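Local coordinates for inosine-uridine preferring nucleoside hydrolase family protein (Bacillus anthracis, PDB 2C40) that belongs to the inosine-uridine preferring nucleoside hydrolase family and holds a calcium ion and alpha-D-ribofuranose together in one pocket, at residues I51-G56 / V96-A101; G152-T157 / T195-N200; A260-I265 / P287-Y292. All blocks are in the same frame, centred on the assembly; numbering follows the deposited sequence.

Contact 1: residues I51-G56 / V96-A101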
loop_
_atom_site.group_PDB
_atom_site.type_symbol
_atom_site.label_atom_id
_atom_site.label_comp_id
_atom_site.label_asym_id
_atom_site.label_seq_id
_atom_site.Cartn_x
_atom_site.Cartn_y
_atom_site.Cartn_z
ATOM N N ILE A 51 13.464 -9.832 -6.069
ATOM C CA ILE A 51 12.539 -10.835 -6.619
ATOM C C ILE A 51 13.341 -11.930 -7.316
ATOM O O ILE A 51 13.043 -13.112 -7.170
ATOM C CB ILE A 51 11.491 -10.204 -7.548
ATOM C CG1 ILE A 51 10.512 -9.401 -6.713
ATOM C CG2 ILE A 51 10.726 -11.290 -8.325
ATOM C CD1 ILE A 51 9.587 -8.441 -7.501
ATOM N N ILE A 52 14.370 -11.518 -8.049
ATOM C CA ILE A 52 15.238 -12.451 -8.752
ATOM C C ILE A 52 16.003 -13.269 -7.707
ATOM O O ILE A 52 16.052 -14.484 -7.809
ATOM C CB ILE A 52 16.183 -11.716 -9.700
ATOM C CG1 ILE A 52 15.401 -11.025 -10.807
ATOM C CG2 ILE A 52 17.187 -12.680 -10.345
ATOM C CD1 ILE A 52 16.238 -9.974 -11.542
ATOM N N ASP A 53 16.542 -12.616 -6.671
ATOM C CA ASP A 53 17.186 -13.348 -5.589
ATOM C C ASP A 53 16.297 -14.425 -4.970
ATOM O O ASP A 53 16.695 -15.586 -4.866
ATOM C CB ASP A 53 17.595 -12.420 -4.430
ATOM C CG ASP A 53 18.812 -11.587 -4.736
ATOM O OD1 ASP A 53 19.281 -11.587 -5.873
ATOM O OD2 ASP A 53 19.293 -10.891 -3.826
ATOM N N ARG A 54 15.111 -14.033 -4.527
ATOM C CA ARG A 54 14.264 -14.949 -3.772
ATOM C C ARG A 54 13.623 -16.012 -4.667
ATOM O O ARG A 54 13.564 -17.193 -4.291
ATOM C CB ARG A 54 13.181 -14.195 -3.021
ATOM C CG ARG A 54 12.295 -15.088 -2.161
ATOM C CD ARG A 54 12.508 -14.863 -0.670
ATOM N NE ARG A 54 11.910 -15.937 0.128
ATOM C CZ ARG A 54 11.559 -15.834 1.415
ATOM N NH1 ARG A 54 11.709 -14.677 2.068
ATOM N NH2 ARG A 54 11.024 -16.888 2.043
ATOM N N PHE A 55 13.176 -15.601 -5.848
ATOM C CA PHE A 55 12.313 -16.430 -6.666
ATOM C C PHE A 55 12.890 -16.791 -8.030
ATOM O O PHE A 55 12.242 -17.493 -8.801
ATOM C CB PHE A 55 10.974 -15.709 -6.856
ATOM C CG PHE A 55 10.228 -15.442 -5.589
ATOM C CD1 PHE A 55 9.788 -14.147 -5.285
ATOM C CD2 PHE A 55 9.905 -16.475 -4.706
ATOM C CE1 PHE A 55 9.085 -13.894 -4.130
ATOM C CE2 PHE A 55 9.182 -16.212 -3.544
ATOM C CZ PHE A 55 8.781 -14.917 -3.263
ATOM N N GLY A 56 14.099 -16.336 -8.324
ATOM C CA GLY A 56 14.707 -16.569 -9.631
ATOM C C GLY A 56 15.538 -17.838 -9.638
ATOM O O GLY A 56 15.655 -18.488 -8.605
ATOM N N VAL A 96 21.161 -8.202 -1.017
ATOM C CA VAL A 96 20.744 -8.170 -2.420
ATOM C C VAL A 96 21.930 -8.650 -3.233
ATOM O O VAL A 96 22.998 -8.015 -3.249
ATOM C CB VAL A 96 20.318 -6.760 -2.852
ATOM C CG1 VAL A 96 19.784 -6.781 -4.245
ATOM C CG2 VAL A 96 19.258 -6.212 -1.890
ATOM N N VAL A 97 21.751 -9.780 -3.912
ATOM C CA VAL A 97 22.848 -10.439 -4.596
ATOM C C VAL A 97 22.899 -10.073 -6.076
ATOM O O VAL A 97 23.990 -9.910 -6.618
ATOM C CB VAL A 97 22.748 -11.966 -4.376
ATOM C CG1 VAL A 97 23.759 -12.752 -5.270
ATOM C CG2 VAL A 97 22.955 -12.281 -2.896
ATOM N N THR A 98 21.751 -9.946 -6.748
ATOM C CA THR A 98 21.799 -9.720 -8.196
ATOM C C THR A 98 22.275 -8.290 -8.441
ATOM O O THR A 98 21.931 -7.346 -7.713
ATOM C CB THR A 98 20.474 -10.042 -8.991
ATOM O OG1 THR A 98 19.832 -8.845 -9.444
ATOM C CG2 THR A 98 19.516 -10.914 -8.218
ATOM N N HIS A 99 23.091 -8.150 -9.468
ATOM C CA HIS A 99 23.795 -6.936 -9.708
ATOM C C HIS A 99 23.038 -6.041 -10.636
ATOM O O HIS A 99 22.365 -6.487 -11.551
ATOM C CB HIS A 99 25.155 -7.257 -10.315
ATOM C CG HIS A 99 26.092 -7.916 -9.371
ATOM N ND1 HIS A 99 26.738 -9.096 -9.671
ATOM C CD2 HIS A 99 26.527 -7.547 -8.146
ATOM C CE1 HIS A 99 27.536 -9.424 -8.668
ATOM N NE2 HIS A 99 27.422 -8.503 -7.728
ATOM N N VAL A 100 23.177 -4.753 -10.384
ATOM C CA VAL A 100 22.867 -3.726 -11.348
ATOM C C VAL A 100 23.860 -3.846 -12.514
ATOM O O VAL A 100 25.068 -3.859 -12.307
ATOM C CB VAL A 100 22.964 -2.341 -10.680
ATOM C CG1 VAL A 100 22.747 -1.215 -11.695
ATOM C CG2 VAL A 100 21.900 -2.232 -9.541
ATOM N N ALA A 101 23.341 -3.933 -13.731
ATOM C CA ALA A 101 24.184 -3.982 -14.927
ATOM C C ALA A 101 24.977 -2.644 -15.046
ATOM O O ALA A 101 24.508 -1.580 -14.571
ATOM C CB ALA A 101 23.334 -4.254 -16.147
#
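The carboxylate of Asp53 accepts the backbone N-H of Val97 from the facing loop and, less surely, that of Thr98. The secure bond is to OD2, which takes the N-H of Val97 on its syn lone pair at 2.7 Å from Val97 N to Asp53 OD2, almost straight at 173°. The second runs from Thr98 N to Asp53 OD1 over 3.1 Å and is more bent, with 137° at the hydrogen. OD1 is modelled too near the CG2 methyl of Thr98, which makes the positions of both, and this bond, less certain. Close to the first bond, Asp53 OD2 also lies 3.4 Å from CA of Val96 and 3.7 Å from CB of Val97. One residue back on the helix, Ile52 brings its CG2 branch to the same Thr98 CG2 at 3.6 Å, the two side chains crossing at about a right angle, a packing that must stay tentative. Thr98 OG1 is buried with no partner in the model, and its chi1 of 109° falls away from the staggered values, so the orientation of this side chain is doubtful. Asp53 lies in the last turn of its helix, where the helix dipole would tend to disfavour a negative charge; the Val97 amide, and perhaps that of Thr98, would partly offset this. That turn closes with Gly56 N bonded to Ile52 O at 2.7 Å, and Gly56 is the first residue to leave the helical conformation. Farther out, Arg49, one turn earlier on helix 41-55, donates through NE to Thr98 O. The loop leading to helix 105-115 also makes backbone bonds from His99 and Ala101 to Val62, and Ile52 and Thr98 both pack on Val62 of strand 62-64, an outermost strand of the sheet within this chain.

Contact 2: residues G152-T157 / T195-N200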
loop_
_atom_site.group_PDB
_atom_site.type_symbol
_atom_site.label_atom_id
_atom_site.label_comp_id
_atom_site.label_asym_id
_atom_site.label_seq_id
_atom_site.Cartn_x
_atom_site.Cartn_y
_atom_site.Cartn_z
ATOM N N GLY A 152 0.416 -1.867 -24.524
ATOM C CA GLY A 152 0.224 -0.478 -24.930
ATOM C C GLY A 152 -0.967 -0.343 -25.857
ATOM O O GLY A 152 -1.470 -1.330 -26.436
ATOM N N GLY A 153 -1.455 0.890 -25.939
ATOM C CA GLY A 153 -2.440 1.293 -26.934
ATOM C C GLY A 153 -3.854 0.946 -26.550
ATOM O O GLY A 153 -4.079 0.240 -25.571
ATOM N N THR A 154 -4.778 1.496 -27.336
ATOM C CA THR A 154 -6.189 1.136 -27.320
ATOM C C THR A 154 -6.859 1.596 -28.630
ATOM O O THR A 154 -6.446 2.600 -29.265
ATOM C CB THR A 154 -6.929 1.721 -26.048
ATOM O OG1 THR A 154 -8.263 1.235 -25.962
ATOM C CG2 THR A 154 -6.951 3.275 -26.026
ATOM N N PHE A 155 -7.870 0.839 -29.036
ATOM C CA PHE A 155 -8.648 1.148 -30.248
ATOM C C PHE A 155 -10.104 1.457 -29.913
ATOM O O PHE A 155 -10.896 1.701 -30.805
ATOM C CB PHE A 155 -8.493 0.041 -31.320
ATOM C CG PHE A 155 -7.045 -0.182 -31.747
ATOM C CD1 PHE A 155 -6.295 -1.191 -31.180
ATOM C CD2 PHE A 155 -6.454 0.628 -32.679
ATOM C CE1 PHE A 155 -4.986 -1.367 -31.524
ATOM C CE2 PHE A 155 -5.129 0.466 -33.042
ATOM C CZ PHE A 155 -4.394 -0.541 -32.473
ATOM N N ARG A 156 -10.420 1.533 -28.625
ATOM C CA ARG A 156 -11.639 2.227 -28.170
ATOM C C ARG A 156 -11.524 3.741 -28.338
ATOM O O ARG A 156 -10.418 4.294 -28.453
ATOM C CB ARG A 156 -11.890 1.992 -26.699
ATOM C CG ARG A 156 -12.260 0.565 -26.326
ATOM C CD ARG A 156 -11.854 0.361 -24.910
ATOM N NE ARG A 156 -12.425 -0.794 -24.251
ATOM C CZ ARG A 156 -12.069 -1.166 -23.024
ATOM N NH1 ARG A 156 -11.150 -0.490 -22.373
ATOM N NH2 ARG A 156 -12.617 -2.234 -22.454
ATOM N N THR A 157 -12.680 4.399 -28.298
ATOM C CA THR A 157 -12.777 5.866 -28.374
ATOM C C THR A 157 -12.143 6.630 -27.196
ATOM O O THR A 157 -11.829 7.809 -27.324
ATOM C CB THR A 157 -14.215 6.312 -28.502
ATOM O OG1 THR A 157 -14.991 5.612 -27.534
ATOM C CG2 THR A 157 -14.722 5.989 -29.897
ATOM N N THR A 195 -3.564 -4.482 -25.693
ATOM C CA THR A 195 -4.239 -3.193 -25.540
ATOM C C THR A 195 -5.034 -3.139 -24.236
ATOM O O THR A 195 -5.282 -4.179 -23.610
ATOM C CB THR A 195 -5.182 -2.945 -26.712
ATOM O OG1 THR A 195 -6.275 -3.901 -26.666
ATOM C CG2 THR A 195 -4.409 -3.028 -28.067
ATOM N N LEU A 196 -5.492 -1.949 -23.843
ATOM C CA LEU A 196 -6.456 -1.865 -22.760
ATOM C C LEU A 196 -7.628 -2.856 -22.889
ATOM O O LEU A 196 -8.002 -3.475 -21.865
ATOM C CB LEU A 196 -6.982 -0.449 -22.594
ATOM C CG LEU A 196 -5.924 0.612 -22.193
ATOM C CD1 LEU A 196 -6.534 2.025 -22.240
ATOM C CD2 LEU A 196 -5.309 0.351 -20.801
ATOM N N GLU A 197 -8.200 -3.004 -24.102
ATOM C CA GLU A 197 -9.406 -3.836 -24.354
ATOM C C GLU A 197 -9.111 -5.328 -24.244
ATOM O O GLU A 197 -10.022 -6.115 -24.004
ATOM C CB GLU A 197 -9.942 -3.757 -25.806
ATOM C CG GLU A 197 -10.180 -2.432 -26.419
ATOM C CD GLU A 197 -8.915 -1.802 -26.949
ATOM O OE1 GLU A 197 -8.663 -1.841 -28.167
ATOM O OE2 GLU A 197 -8.209 -1.257 -26.118
ATOM N N SER A 198 -7.865 -5.700 -24.572
ATOM C CA SER A 198 -7.409 -7.086 -24.665
ATOM C C SER A 198 -7.765 -7.869 -23.414
ATOM O O SER A 198 -7.951 -9.075 -23.430
ATOM C CB SER A 198 -5.872 -7.101 -24.866
ATOM O OG SER A 198 -5.524 -6.594 -26.152
ATOM N N THR A 199 -7.843 -7.142 -22.313
ATOM C CA THR A 199 -7.950 -7.723 -20.992
ATOM C C THR A 199 -9.418 -7.819 -20.497
ATOM O O THR A 199 -9.640 -8.217 -19.376
ATOM C CB THR A 199 -7.051 -6.894 -20.061
ATOM O OG1 THR A 199 -6.576 -7.705 -18.987
ATOM C CG2 THR A 199 -7.743 -5.641 -19.583
ATOM N N ASN A 200 -10.394 -7.512 -21.363
ATOM C CA ASN A 200 -11.789 -7.384 -20.982
ATOM C C ASN A 200 -12.305 -8.612 -20.231
ATOM O O ASN A 200 -13.081 -8.476 -19.285
ATOM C CB ASN A 200 -12.676 -7.230 -22.215
ATOM C CG ASN A 200 -12.689 -5.841 -22.781
ATOM O OD1 ASN A 200 -12.280 -4.885 -22.130
ATOM N ND2 ASN A 200 -13.200 -5.712 -24.025
#
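Two loops at the C-terminal ends of the neighbouring parallel strands 145-151 and 191-194 are joined beside the alpha-D-ribofuranose pocket, chiefly by Glu197 reaching over to Thr154 and Phe155. Its chi2 of 81° turns CD toward the 152-157 loop, and the carboxylate spans two successive residues. Thr154 OG1 donates to Glu197 OE2 at 2.5 Å, shorter than usual, so the exact length is uncertain. Phe155 N reaches Glu197 OE1 at 2.9 Å from well above the carboxylate plane. Nearer the strands, Leu196 N donates to Gly153 O at 3.1 Å, in the carbonyl plane, and Thr195 CA makes CH...O contacts with Gly152 O and Gly153 O. The two strands are linked by a beta-alpha-beta crossover through helices 172-176 and 178-186, and the loops after them border the pocket: Gly153 N holds Glu171, a pocket residue, while the Leu196 side chain comes within about 4 Å of the alpha-D-ribofuranose. Leu196 CD1 also packs on Thr154 CB at 3.8 Å. Arg156 runs extended and antiparallel to the Glu197 side chain, with Glu197 CG over one face of its guanidinium, 3.5 Å from Arg156 NE. The opposite charges are near but not touching, NE being 4.6 Å from Glu197 OE2. Arg156 NH2 and Asn200 OD1 meet tip to tip, 2.7 Å apart, but the N-H points poorly for a hydrogen bond. Ser198 OG receives both the N-H and the hydroxyl of Thr195.

Contact 3: residues A260-I265 / P287-Y292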
loop_
_atom_site.group_PDB
_atom_site.type_symbol
_atom_site.label_atom_id
_atom_site.label_comp_id
_atom_site.label_asym_id
_atom_site.label_seq_id
_atom_site.Cartn_x
_atom_site.Cartn_y
_atom_site.Cartn_z
ATOM N N ALA A 260 -4.975 -16.654 -25.536
ATOM C CA ALA A 260 -5.777 -15.671 -26.221
ATOM C C ALA A 260 -5.707 -15.902 -27.725
ATOM O O ALA A 260 -5.107 -16.880 -28.198
ATOM C CB ALA A 260 -5.293 -14.290 -25.868
ATOM N N LYS A 261 -6.411 -15.046 -28.454
ATOM C CA LYS A 261 -6.353 -14.997 -29.895
ATOM C C LYS A 261 -5.694 -13.697 -30.276
ATOM O O LYS A 261 -5.470 -12.846 -29.448
ATOM C CB LYS A 261 -7.753 -15.050 -30.479
ATOM C CG LYS A 261 -8.356 -16.443 -30.498
ATOM C CD LYS A 261 -9.706 -16.391 -29.843
ATOM C CE LYS A 261 -10.522 -17.644 -30.031
ATOM N NZ LYS A 261 -11.227 -17.450 -31.289
ATOM N N VAL A 262 -5.399 -13.558 -31.545
ATOM C CA VAL A 262 -4.783 -12.362 -32.075
ATOM C C VAL A 262 -5.452 -12.001 -33.432
ATOM O O VAL A 262 -5.664 -12.874 -34.273
ATOM C CB VAL A 262 -3.280 -12.609 -32.214
ATOM C CG1 VAL A 262 -2.683 -11.770 -33.292
ATOM C CG2 VAL A 262 -2.588 -12.321 -30.902
ATOM N N GLN A 263 -5.794 -10.720 -33.601
ATOM C CA GLN A 263 -6.250 -10.185 -34.879
ATOM C C GLN A 263 -5.214 -9.174 -35.359
ATOM O O GLN A 263 -4.880 -8.205 -34.665
ATOM C CB GLN A 263 -7.644 -9.518 -34.791
ATOM C CG GLN A 263 -8.787 -10.320 -35.458
ATOM C CD GLN A 263 -8.772 -10.287 -36.982
ATOM O OE1 GLN A 263 -7.736 -10.106 -37.613
ATOM N NE2 GLN A 263 -9.940 -10.426 -37.575
ATOM N N THR A 264 -4.708 -9.418 -36.551
ATOM C CA THR A 264 -3.790 -8.502 -37.192
ATOM C C THR A 264 -4.584 -7.330 -37.727
ATOM O O THR A 264 -5.536 -7.517 -38.480
ATOM C CB THR A 264 -3.039 -9.198 -38.320
ATOM O OG1 THR A 264 -2.286 -10.277 -37.751
ATOM C CG2 THR A 264 -2.110 -8.210 -39.050
ATOM N N ILE A 265 -4.206 -6.136 -37.298
ATOM C CA ILE A 265 -4.779 -4.906 -37.816
ATOM C C ILE A 265 -3.630 -3.976 -38.186
ATOM O O ILE A 265 -2.553 -4.142 -37.663
ATOM C CB ILE A 265 -5.821 -4.247 -36.832
ATOM C CG1 ILE A 265 -5.169 -3.590 -35.637
ATOM C CG2 ILE A 265 -6.948 -5.256 -36.377
ATOM C CD1 ILE A 265 -5.939 -2.332 -35.212
ATOM N N PRO A 287 1.250 -3.438 -39.658
ATOM C CA PRO A 287 0.623 -4.575 -38.992
ATOM C C PRO A 287 1.007 -4.786 -37.520
ATOM O O PRO A 287 2.190 -4.772 -37.127
ATOM C CB PRO A 287 1.029 -5.757 -39.877
ATOM C CG PRO A 287 2.292 -5.297 -40.543
ATOM C CD PRO A 287 2.085 -3.874 -40.803
ATOM N N VAL A 288 -0.041 -4.994 -36.738
ATOM C CA VAL A 288 0.049 -5.201 -35.327
ATOM C C VAL A 288 -0.944 -6.320 -35.012
ATOM O O VAL A 288 -2.054 -6.343 -35.518
ATOM C CB VAL A 288 -0.183 -3.834 -34.581
ATOM C CG1 VAL A 288 -0.810 -3.987 -33.342
ATOM C CG2 VAL A 288 1.152 -3.108 -34.369
ATOM N N HIS A 289 -0.507 -7.252 -34.174
ATOM C CA HIS A 289 -1.267 -8.438 -33.781
ATOM C C HIS A 289 -1.873 -8.224 -32.392
ATOM O O HIS A 289 -1.228 -8.361 -31.372
ATOM C CB HIS A 289 -0.332 -9.653 -33.823
ATOM C CG HIS A 289 0.438 -9.760 -35.106
ATOM N ND1 HIS A 289 -0.153 -10.107 -36.301
ATOM C CD2 HIS A 289 1.742 -9.528 -35.387
ATOM C CE1 HIS A 289 0.755 -10.096 -37.258
ATOM N NE2 HIS A 289 1.911 -9.741 -36.730
ATOM N N VAL A 290 -3.143 -7.876 -32.387
ATOM C CA VAL A 290 -3.839 -7.414 -31.225
ATOM C C VAL A 290 -4.506 -8.570 -30.474
ATOM O O VAL A 290 -5.313 -9.313 -31.027
ATOM C CB VAL A 290 -4.900 -6.325 -31.615
ATOM C CG1 VAL A 290 -5.650 -5.840 -30.375
ATOM C CG2 VAL A 290 -4.228 -5.132 -32.285
ATOM N N VAL A 291 -4.180 -8.700 -29.196
ATOM C CA VAL A 291 -4.681 -9.812 -28.423
ATOM C C VAL A 291 -6.162 -9.562 -28.125
ATOM O O VAL A 291 -6.569 -8.418 -27.885
ATOM C CB VAL A 291 -3.865 -10.001 -27.155
ATOM C CG1 VAL A 291 -4.526 -10.993 -26.169
ATOM C CG2 VAL A 291 -2.466 -10.461 -27.535
ATOM N N TYR A 292 -6.968 -10.620 -28.187
ATOM C CA TYR A 292 -8.334 -10.583 -27.691
ATOM C C TYR A 292 -8.790 -11.972 -27.236
ATOM O O TYR A 292 -8.086 -12.967 -27.410
ATOM C CB TYR A 292 -9.265 -10.006 -28.749
ATOM C CG TYR A 292 -9.498 -10.909 -29.925
ATOM C CD1 TYR A 292 -8.508 -11.114 -30.856
ATOM C CD2 TYR A 292 -10.713 -11.553 -30.093
ATOM C CE1 TYR A 292 -8.718 -11.959 -31.969
ATOM C CE2 TYR A 292 -10.946 -12.421 -31.212
ATOM C CZ TYR A 292 -9.930 -12.610 -32.136
ATOM O OH TYR A 292 -10.106 -13.415 -33.239
HETATM O O HOH W 1 -8.217 -13.466 -35.778
#
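Lys261 lays its CB over one face of the Tyr292 ring, a CH-pi contact 3.9 Å from the ring centroid and 25° off the normal. Tyr292 CG sits between its own backbone N and carbonyl carbon (chi1 71°), and the ring lies against the partner strand, its edge meeting the backbone: Tyr292 CE1 is 3.6 Å from Gln263 N. A water bridges Tyr292 OH and Val262 O. Beneath runs a regular antiparallel ladder of six backbone bonds, two in each of the hydrogen-bonded pairs Lys261-Tyr292, Gln263-Val290 and Ile265-Val288. On the side of the sheet that carries Tyr292, Ile265 CG1 also touches Val290 CG2 at 3.8 Å. The opposite side carries Thr264 and His289 side by side; Thr264 OG1 and His289 ND1 are hydrogen-bonded at 2.6 Å, OG1 at the ring edge in its plane. Here Val262 CG1 presses on His289 CB at 3.2 Å. Just before the strand, Ala260 CB packs tightly on Val291 CG1 at 3.4 Å. His289 NE2 is hydrogen-bonded to Glu190 OE1. Strand 286-292 lies between parallel strand 191-194 and antiparallel strand 261-269, while Phe253 of helix 246-255 covers Val262 and Val291.

Contacts 1 and 2 are partly buried, and contact 3 lies at the surface. Contact 1, where a helix end meets a loop near outermost strand 62-64, stands alone, its centre 33 to 34 Å from those of the others, across the middle of the chain. Contacts 2 and 3 are neighbours, their centres 11 Å apart: strand 191-194 leads into loop 195-200 and pairs with 286-292. They touch through Ser198 OG and Val291 O, probably hydrogen-bonded, and through Phe155 packed against Ile265 and Val290. An acidic side chain accepts backbone N-H groups in contact 1, the second less surely, and one N-H plus a hydroxyl in contact 2; contact 3 relies on sheet pairing. Of the three, contact 2 approaches the bound alpha-D-ribofuranose.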